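Local coordinates for aminopentol aminotransferase (Sphingopyxis macrogoltabida, PDB 6HBS), which catalyses the pyridoxal-phosphate-dependent deamination of hydrolysed fumonisin B1 (aminopentol), passing the amino group to pyruvate in the degradation of fumonisin, at the interface of chains A and B. Numbering follows the deposited sequence. Chains: chain A/B, Aminopentol aminotransferase.

Contact 1: the interface of chains A and B. Residues chain A 88-91, 287, 290; chain B 22, 26.
Water 1 bridges B:Glu26 to chain A by its backbone: the carbonyl O of B:Glu26 lies 2.7 Å from water 1, which also meets the carbonyl O of A:Thr89 at 2.8 Å. On the carboxylate, OE2 of B:Glu26 has a longer, weaker contact, 3.3 Å, with water 2, which sits close to the backbone O of A:Ser287. The glutamate leaves its backbone with CG on the side of the N, opposite the carbonyl carbon (chi1 -64°), and then runs extended (chi2 -169°), which carries the carboxylate deep between the 88-91 segment and A:Phe290. There OE1 of B:Glu26 touches CA of A:Gly90 at 3.3 Å, and A:Met88 O and the CB of A:Phe290 also lie near it. The glutamate slides past A:Phe290 in the opposite direction, its CD 3.6 Å from CD2 of the ring, with the carboxylate and ring planes turned 36° apart. At the far rim, B:Met22 folds at chi2 and chi3 and puts its SD 3.6 Å from CE1 of A:Phe290. The same sulfur lies near CG of A:Pro91, which comes toward it from the opposite direction. This loop-to-loop patch packs the N-terminal segment of one subunit onto its neighbour, and probably helps hold together the dimer typical of class-III aminotransferases.

Contact 2: the interface of chains A and B. Residues chain A 22-25; chain B 284-285, 289-290.
The side-chain hydroxyl of B:Thr285 meets two nitrogens of A:His25. Its OG1 accepts a nearly straight bond from the backbone N of A:His25 at 2.9 Å (168° at H), and ND1 of the imidazole comes to 2.7 Å from the same OG1, a more bent bond whose donor is not decided. Beside this pair, B:Phe290 wedges its ring between three residues of chain A. Its CE1 lies 3.5 Å from CE1 of A:Tyr23, the two side chains crossing obliquely, while CZ of B:Phe290 is 3.3 Å from the carbonyl O of A:Tyr23. SD of the bent A:Met22 comes to CE1 of B:Phe290 from the opposite direction, and CE1 of A:His25 lies in the plane of the phenyl, at its edge. A smaller alanine at B:Phe290 would probably leave the tyrosine ring and the methionine sulfur without their packing partner. Further out, CB of B:Trp289 lies over one face of the phenyl, toward its rim, and the indole has the backbone C of B:Thr285 over its centre. With OG1 of B:Thr285 anti to the backbone N (chi1 -160°), its hydroxyl points to A:His25, and CB of the threonine stays 3.5 Å from CA of A:Gly24.

Contact 3: the interface of chains A and B. Residues chain A 95, 113-114, 284, 289-290; chain B 22-23.
A chi1 of 58° sets CG of B:Tyr23 between its own backbone N and carbonyl carbon, and from there the ring enters chain A with its hydroxyl leading. On the other side, A:Met95 is stretched out through all three torsions (chi3 -179°), bringing its methyl to the ring. The phenol oxygen is gripped twice by the backbone of one residue, whose N and O both face the hydroxyl: OH of B:Tyr23 gives a hydrogen bond to the carbonyl O of A:Phe114 at 2.6 Å and takes one from the N of A:Phe114 at 2.7 Å. The carbonyl is met in its own plane, on a lone pair, with a C=O...donor angle of 120°, and this oxygen also lies in the plane of the tyrosine ring, at its edge. Donor and acceptor roles of the hydroxyl are thus both used by strand 111-115. Around this polar end the ring is lined by hydrophobic groups. A:Met113, bent at chi3, brings its CE over one face, 4.0 Å from the ring centroid in a CH-pi contact, while CE of A:Met95, from helix 94-105, reaches CE2 of B:Tyr23 at 3.7 Å. CE1 of the tyrosine touches A:Phe290, whose ring also receives B:Met22. Such close lining should leave the phenol little freedom to swing. Where A:Met95 and B:Met22 cross at about a right angle, their SD atoms lie 3.9 Å apart.

Contact 1: the interface of chains A and B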
loop_
_atom_site.group_PDB
_atom_site.type_symbol
_atom_site.label_atom_id
_atom_site.label_comp_id
_atom_site.label_asym_id
_atom_site.label_seq_id
_atom_site.Cartn_x
_atom_site.Cartn_y
_atom_site.Cartn_z
ATOM N N MET A 88 15.014 2.633 -2.348
ATOM C CA MET A 88 16.427 2.232 -2.328
ATOM C C MET A 88 16.583 0.935 -1.513
ATOM O O MET A 88 15.614 0.437 -0.877
ATOM C CB MET A 88 17.265 3.369 -1.739
ATOM C CG MET A 88 17.117 4.690 -2.446
ATOM S SD MET A 88 18.243 5.921 -1.715
ATOM C CE MET A 88 17.353 6.389 -0.232
ATOM N N THR A 89 17.804 0.387 -1.503
ATOM C CA THR A 89 18.083 -0.918 -0.871
ATOM C C THR A 89 17.802 -0.852 0.638
ATOM O O THR A 89 17.531 -1.859 1.307
ATOM C CB THR A 89 19.511 -1.341 -1.239
ATOM O OG1 THR A 89 19.454 -1.658 -2.629
ATOM C CG2 THR A 89 20.016 -2.482 -0.391
ATOM N N GLY A 90 17.886 0.356 1.187
ATOM C CA GLY A 90 17.484 0.652 2.557
ATOM C C GLY A 90 16.741 1.984 2.609
ATOM O O GLY A 90 16.726 2.758 1.640
ATOM N N PRO A 91 16.111 2.321 3.750
ATOM C CA PRO A 91 15.469 3.616 3.877
ATOM C C PRO A 91 16.519 4.716 3.787
ATOM O O PRO A 91 17.679 4.481 4.130
ATOM C CB PRO A 91 14.855 3.583 5.282
ATOM C CG PRO A 91 15.602 2.497 6.011
ATOM C CD PRO A 91 15.956 1.483 4.945
ATOM N N SER A 287 7.513 -3.663 -0.025
ATOM C CA SER A 287 8.503 -3.174 -0.991
ATOM C C SER A 287 8.661 -1.649 -0.932
ATOM O O SER A 287 9.754 -1.144 -1.166
ATOM C CB SER A 287 8.075 -3.550 -2.394
ATOM O OG SER A 287 7.932 -4.945 -2.478
ATOM N N PHE A 290 9.595 1.852 2.602
ATOM C CA PHE A 290 10.815 2.518 3.028
ATOM C C PHE A 290 11.206 3.626 2.038
ATOM O O PHE A 290 12.302 4.184 2.149
ATOM C CB PHE A 290 11.927 1.481 3.248
ATOM C CG PHE A 290 11.476 0.393 4.194
ATOM C CD1 PHE A 290 11.335 0.662 5.537
ATOM C CD2 PHE A 290 11.037 -0.824 3.720
ATOM C CE1 PHE A 290 10.831 -0.296 6.405
ATOM C CE2 PHE A 290 10.554 -1.789 4.589
ATOM C CZ PHE A 290 10.460 -1.526 5.932
ATOM N N MET B 22 14.359 -0.259 13.200
ATOM C CA MET B 22 13.911 -0.603 11.842
ATOM C C MET B 22 13.188 -1.959 11.894
ATOM O O MET B 22 13.162 -2.592 12.918
ATOM C CB MET B 22 15.065 -0.636 10.824
ATOM C CG MET B 22 14.966 0.512 9.811
ATOM S SD MET B 22 13.587 0.337 8.622
ATOM C CE MET B 22 14.222 -0.976 7.576
ATOM N N GLU B 26 13.904 -4.851 4.883
ATOM C CA GLU B 26 15.101 -3.991 4.694
ATOM C C GLU B 26 15.867 -3.756 6.009
ATOM O O GLU B 26 16.927 -3.101 6.004
ATOM C CB GLU B 26 14.701 -2.676 4.011
ATOM C CG GLU B 26 14.162 -2.909 2.611
ATOM C CD GLU B 26 13.967 -1.678 1.737
ATOM O OE1 GLU B 26 14.411 -0.532 2.125
ATOM O OE2 GLU B 26 13.371 -1.864 0.648
HETATM O O HOH W 1 18.437 -2.570 3.808
HETATM O O HOH W 2 11.698 -3.104 -1.855
#

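Contact 2: the interface of chains A and B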
loop_
_atom_site.group_PDB
_atom_site.type_symbol
_atom_site.label_atom_id
_atom_site.label_comp_id
_atom_site.label_asym_id
_atom_site.label_seq_id
_atom_site.Cartn_x
_atom_site.Cartn_y
_atom_site.Cartn_z
ATOM N N MET A 22 -14.107 0.658 -13.395
ATOM C CA MET A 22 -13.497 1.245 -12.182
ATOM C C MET A 22 -14.053 0.479 -10.978
ATOM O O MET A 22 -14.977 -0.284 -11.123
ATOM C CB MET A 22 -13.788 2.752 -12.032
ATOM C CG MET A 22 -12.537 3.622 -12.169
ATOM S SD MET A 22 -11.330 3.386 -10.814
ATOM C CE MET A 22 -12.171 4.316 -9.531
ATOM N N TYR A 23 -13.487 0.732 -9.800
ATOM C CA TYR A 23 -13.695 -0.110 -8.608
ATOM C C TYR A 23 -13.326 0.745 -7.398
ATOM O O TYR A 23 -12.702 1.793 -7.542
ATOM C CB TYR A 23 -12.849 -1.396 -8.671
ATOM C CG TYR A 23 -11.374 -1.136 -8.852
ATOM C CD1 TYR A 23 -10.537 -0.901 -7.778
ATOM C CD2 TYR A 23 -10.818 -1.064 -10.116
ATOM C CE1 TYR A 23 -9.188 -0.634 -7.949
ATOM C CE2 TYR A 23 -9.476 -0.792 -10.313
ATOM C CZ TYR A 23 -8.661 -0.557 -9.227
ATOM O OH TYR A 23 -7.353 -0.229 -9.436
ATOM N N GLY A 24 -13.680 0.252 -6.207
ATOM C CA GLY A 24 -13.306 0.838 -4.971
ATOM C C GLY A 24 -14.041 2.143 -4.724
ATOM O O GLY A 24 -15.064 2.432 -5.356
ATOM N N HIS A 25 -13.530 2.907 -3.757
ATOM C CA HIS A 25 -14.250 4.010 -3.139
ATOM C C HIS A 25 -14.468 5.185 -4.117
ATOM O O HIS A 25 -15.417 5.929 -3.931
ATOM C CB HIS A 25 -13.566 4.456 -1.834
ATOM C CG HIS A 25 -12.233 5.141 -1.984
ATOM N ND1 HIS A 25 -11.007 4.443 -2.012
ATOM C CD2 HIS A 25 -11.915 6.462 -2.025
ATOM C CE1 HIS A 25 -10.019 5.321 -2.124
ATOM N NE2 HIS A 25 -10.545 6.575 -2.136
ATOM N N VAL B 284 -12.457 -4.082 -2.914
ATOM C CA VAL B 284 -11.067 -3.719 -2.602
ATOM C C VAL B 284 -10.824 -2.260 -3.023
ATOM O O VAL B 284 -11.315 -1.798 -4.040
ATOM C CB VAL B 284 -10.120 -4.701 -3.304
ATOM C CG1 VAL B 284 -10.388 -6.136 -2.824
ATOM C CG2 VAL B 284 -10.262 -4.605 -4.814
ATOM N N THR B 285 -10.055 -1.545 -2.209
ATOM C CA THR B 285 -9.772 -0.156 -2.473
ATOM C C THR B 285 -8.651 0.314 -1.558
ATOM O O THR B 285 -8.307 -0.343 -0.540
ATOM C CB THR B 285 -11.027 0.714 -2.307
ATOM O OG1 THR B 285 -10.904 1.966 -2.997
ATOM C CG2 THR B 285 -11.357 0.971 -0.854
ATOM N N TRP B 289 -4.667 4.215 -4.249
ATOM C CA TRP B 289 -4.673 3.253 -5.361
ATOM C C TRP B 289 -4.939 3.904 -6.732
ATOM O O TRP B 289 -4.620 3.294 -7.749
ATOM C CB TRP B 289 -5.702 2.160 -5.090
ATOM C CG TRP B 289 -5.343 1.231 -3.969
ATOM C CD1 TRP B 289 -4.449 1.445 -2.953
ATOM C CD2 TRP B 289 -5.854 -0.101 -3.778
ATOM N NE1 TRP B 289 -4.383 0.333 -2.151
ATOM C CE2 TRP B 289 -5.224 -0.625 -2.626
ATOM C CE3 TRP B 289 -6.790 -0.891 -4.449
ATOM C CZ2 TRP B 289 -5.545 -1.884 -2.102
ATOM C CZ3 TRP B 289 -7.083 -2.147 -3.950
ATOM C CH2 TRP B 289 -6.453 -2.637 -2.805
ATOM N N PHE B 290 -5.473 5.134 -6.747
ATOM C CA PHE B 290 -5.913 5.778 -7.950
ATOM C C PHE B 290 -5.011 6.967 -8.272
ATOM O O PHE B 290 -5.359 7.746 -9.147
ATOM C CB PHE B 290 -7.388 6.174 -7.832
ATOM C CG PHE B 290 -8.253 5.014 -7.430
ATOM C CD1 PHE B 290 -8.572 4.028 -8.345
ATOM C CD2 PHE B 290 -8.626 4.837 -6.109
ATOM C CE1 PHE B 290 -9.279 2.902 -7.946
ATOM C CE2 PHE B 290 -9.393 3.740 -5.730
ATOM C CZ PHE B 290 -9.717 2.784 -6.647
#

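Contact 3: the interface of chains A and B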
loop_
_atom_site.group_PDB
_atom_site.type_symbol
_atom_site.label_atom_id
_atom_site.label_comp_id
_atom_site.label_asym_id
_atom_site.label_seq_id
_atom_site.Cartn_x
_atom_site.Cartn_y
_atom_site.Cartn_z
ATOM N N MET A 95 14.018 8.938 7.115
ATOM C CA MET A 95 13.083 8.097 7.887
ATOM C C MET A 95 13.199 8.394 9.388
ATOM O O MET A 95 12.178 8.468 10.092
ATOM C CB MET A 95 13.290 6.601 7.646
ATOM C CG MET A 95 12.209 5.735 8.295
ATOM S SD MET A 95 12.483 3.983 7.989
ATOM C CE MET A 95 11.063 3.283 8.836
ATOM N N MET A 113 5.806 3.477 12.952
ATOM C CA MET A 113 6.076 2.602 11.840
ATOM C C MET A 113 5.353 3.167 10.608
ATOM O O MET A 113 4.228 3.704 10.751
ATOM C CB MET A 113 5.610 1.172 12.141
ATOM C CG MET A 113 6.344 0.555 13.324
ATOM S SD MET A 113 5.646 -1.040 13.803
ATOM C CE MET A 113 6.252 -2.104 12.499
ATOM N N PHE A 114 6.009 3.106 9.430
ATOM C CA PHE A 114 5.488 3.672 8.202
ATOM C C PHE A 114 5.178 2.543 7.236
ATOM O O PHE A 114 5.958 1.565 7.132
ATOM C CB PHE A 114 6.457 4.713 7.619
ATOM C CG PHE A 114 6.675 5.867 8.568
ATOM C CD1 PHE A 114 5.644 6.745 8.845
ATOM C CD2 PHE A 114 7.867 6.013 9.257
ATOM C CE1 PHE A 114 5.799 7.746 9.789
ATOM C CE2 PHE A 114 8.007 6.997 10.225
ATOM C CZ PHE A 114 6.973 7.851 10.495
ATOM N N VAL A 284 5.810 -7.302 9.625
ATOM C CA VAL A 284 5.048 -6.504 8.689
ATOM C C VAL A 284 6.076 -5.751 7.830
ATOM O O VAL A 284 7.108 -5.293 8.324
ATOM C CB VAL A 284 4.053 -5.573 9.404
ATOM C CG1 VAL A 284 3.008 -6.343 10.212
ATOM C CG2 VAL A 284 4.760 -4.549 10.280
ATOM N N TRP A 289 7.482 0.502 1.467
ATOM C CA TRP A 289 7.253 1.116 2.793
ATOM C C TRP A 289 8.415 2.005 3.227
ATOM O O TRP A 289 8.241 2.783 4.171
ATOM C CB TRP A 289 6.959 0.048 3.860
ATOM C CG TRP A 289 5.644 -0.666 3.699
ATOM C CD1 TRP A 289 4.870 -0.769 2.573
ATOM C CD2 TRP A 289 4.942 -1.408 4.722
ATOM N NE1 TRP A 289 3.729 -1.492 2.841
ATOM C CE2 TRP A 289 3.760 -1.912 4.139
ATOM C CE3 TRP A 289 5.193 -1.674 6.067
ATOM C CZ2 TRP A 289 2.858 -2.716 4.852
ATOM C CZ3 TRP A 289 4.300 -2.460 6.774
ATOM C CH2 TRP A 289 3.133 -2.935 6.177
ATOM N N PHE A 290 9.595 1.852 2.602
ATOM C CA PHE A 290 10.815 2.518 3.028
ATOM C C PHE A 290 11.206 3.626 2.038
ATOM O O PHE A 290 12.302 4.184 2.149
ATOM C CB PHE A 290 11.927 1.481 3.248
ATOM C CG PHE A 290 11.476 0.393 4.194
ATOM C CD1 PHE A 290 11.335 0.662 5.537
ATOM C CD2 PHE A 290 11.037 -0.824 3.720
ATOM C CE1 PHE A 290 10.831 -0.296 6.405
ATOM C CE2 PHE A 290 10.554 -1.789 4.589
ATOM C CZ PHE A 290 10.460 -1.526 5.932
ATOM N N MET B 22 14.359 -0.259 13.200
ATOM C CA MET B 22 13.911 -0.603 11.842
ATOM C C MET B 22 13.188 -1.959 11.894
ATOM O O MET B 22 13.162 -2.592 12.918
ATOM C CB MET B 22 15.065 -0.636 10.824
ATOM C CG MET B 22 14.966 0.512 9.811
ATOM S SD MET B 22 13.587 0.337 8.622
ATOM C CE MET B 22 14.222 -0.976 7.576
ATOM N N TYR B 23 12.563 -2.358 10.779
ATOM C CA TYR B 23 11.614 -3.501 10.747
ATOM C C TYR B 23 11.485 -3.949 9.291
ATOM O O TYR B 23 11.964 -3.248 8.382
ATOM C CB TYR B 23 10.259 -3.113 11.358
ATOM C CG TYR B 23 9.617 -1.931 10.668
ATOM C CD1 TYR B 23 8.798 -2.098 9.558
ATOM C CD2 TYR B 23 9.847 -0.640 11.114
ATOM C CE1 TYR B 23 8.247 -1.006 8.899
ATOM C CE2 TYR B 23 9.294 0.460 10.476
ATOM C CZ TYR B 23 8.503 0.275 9.364
ATOM O OH TYR B 23 8.008 1.365 8.724
#

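Contacts 1 and 3 are neighbours, their C-alpha centres about 8 Å apart, and share A:Phe290 and B:Met22, so the glutamate site and the tyrosine pocket form a continuous stretch of packing for chain B's 22-26 segment. The C-alpha centre of contact 2 lies about 27 Å from that of contact 1 and about 24 Å from that of contact 3. Contact 2 uses the same segment from chain A against chain B's 284-290 loop, largely repeats contact 3 with the chains exchanged, and adds the threonine-histidine link. Each subunit therefore both gives its N-terminal segment and receives its partner's, a reciprocal exchange that ties the dimer together twice.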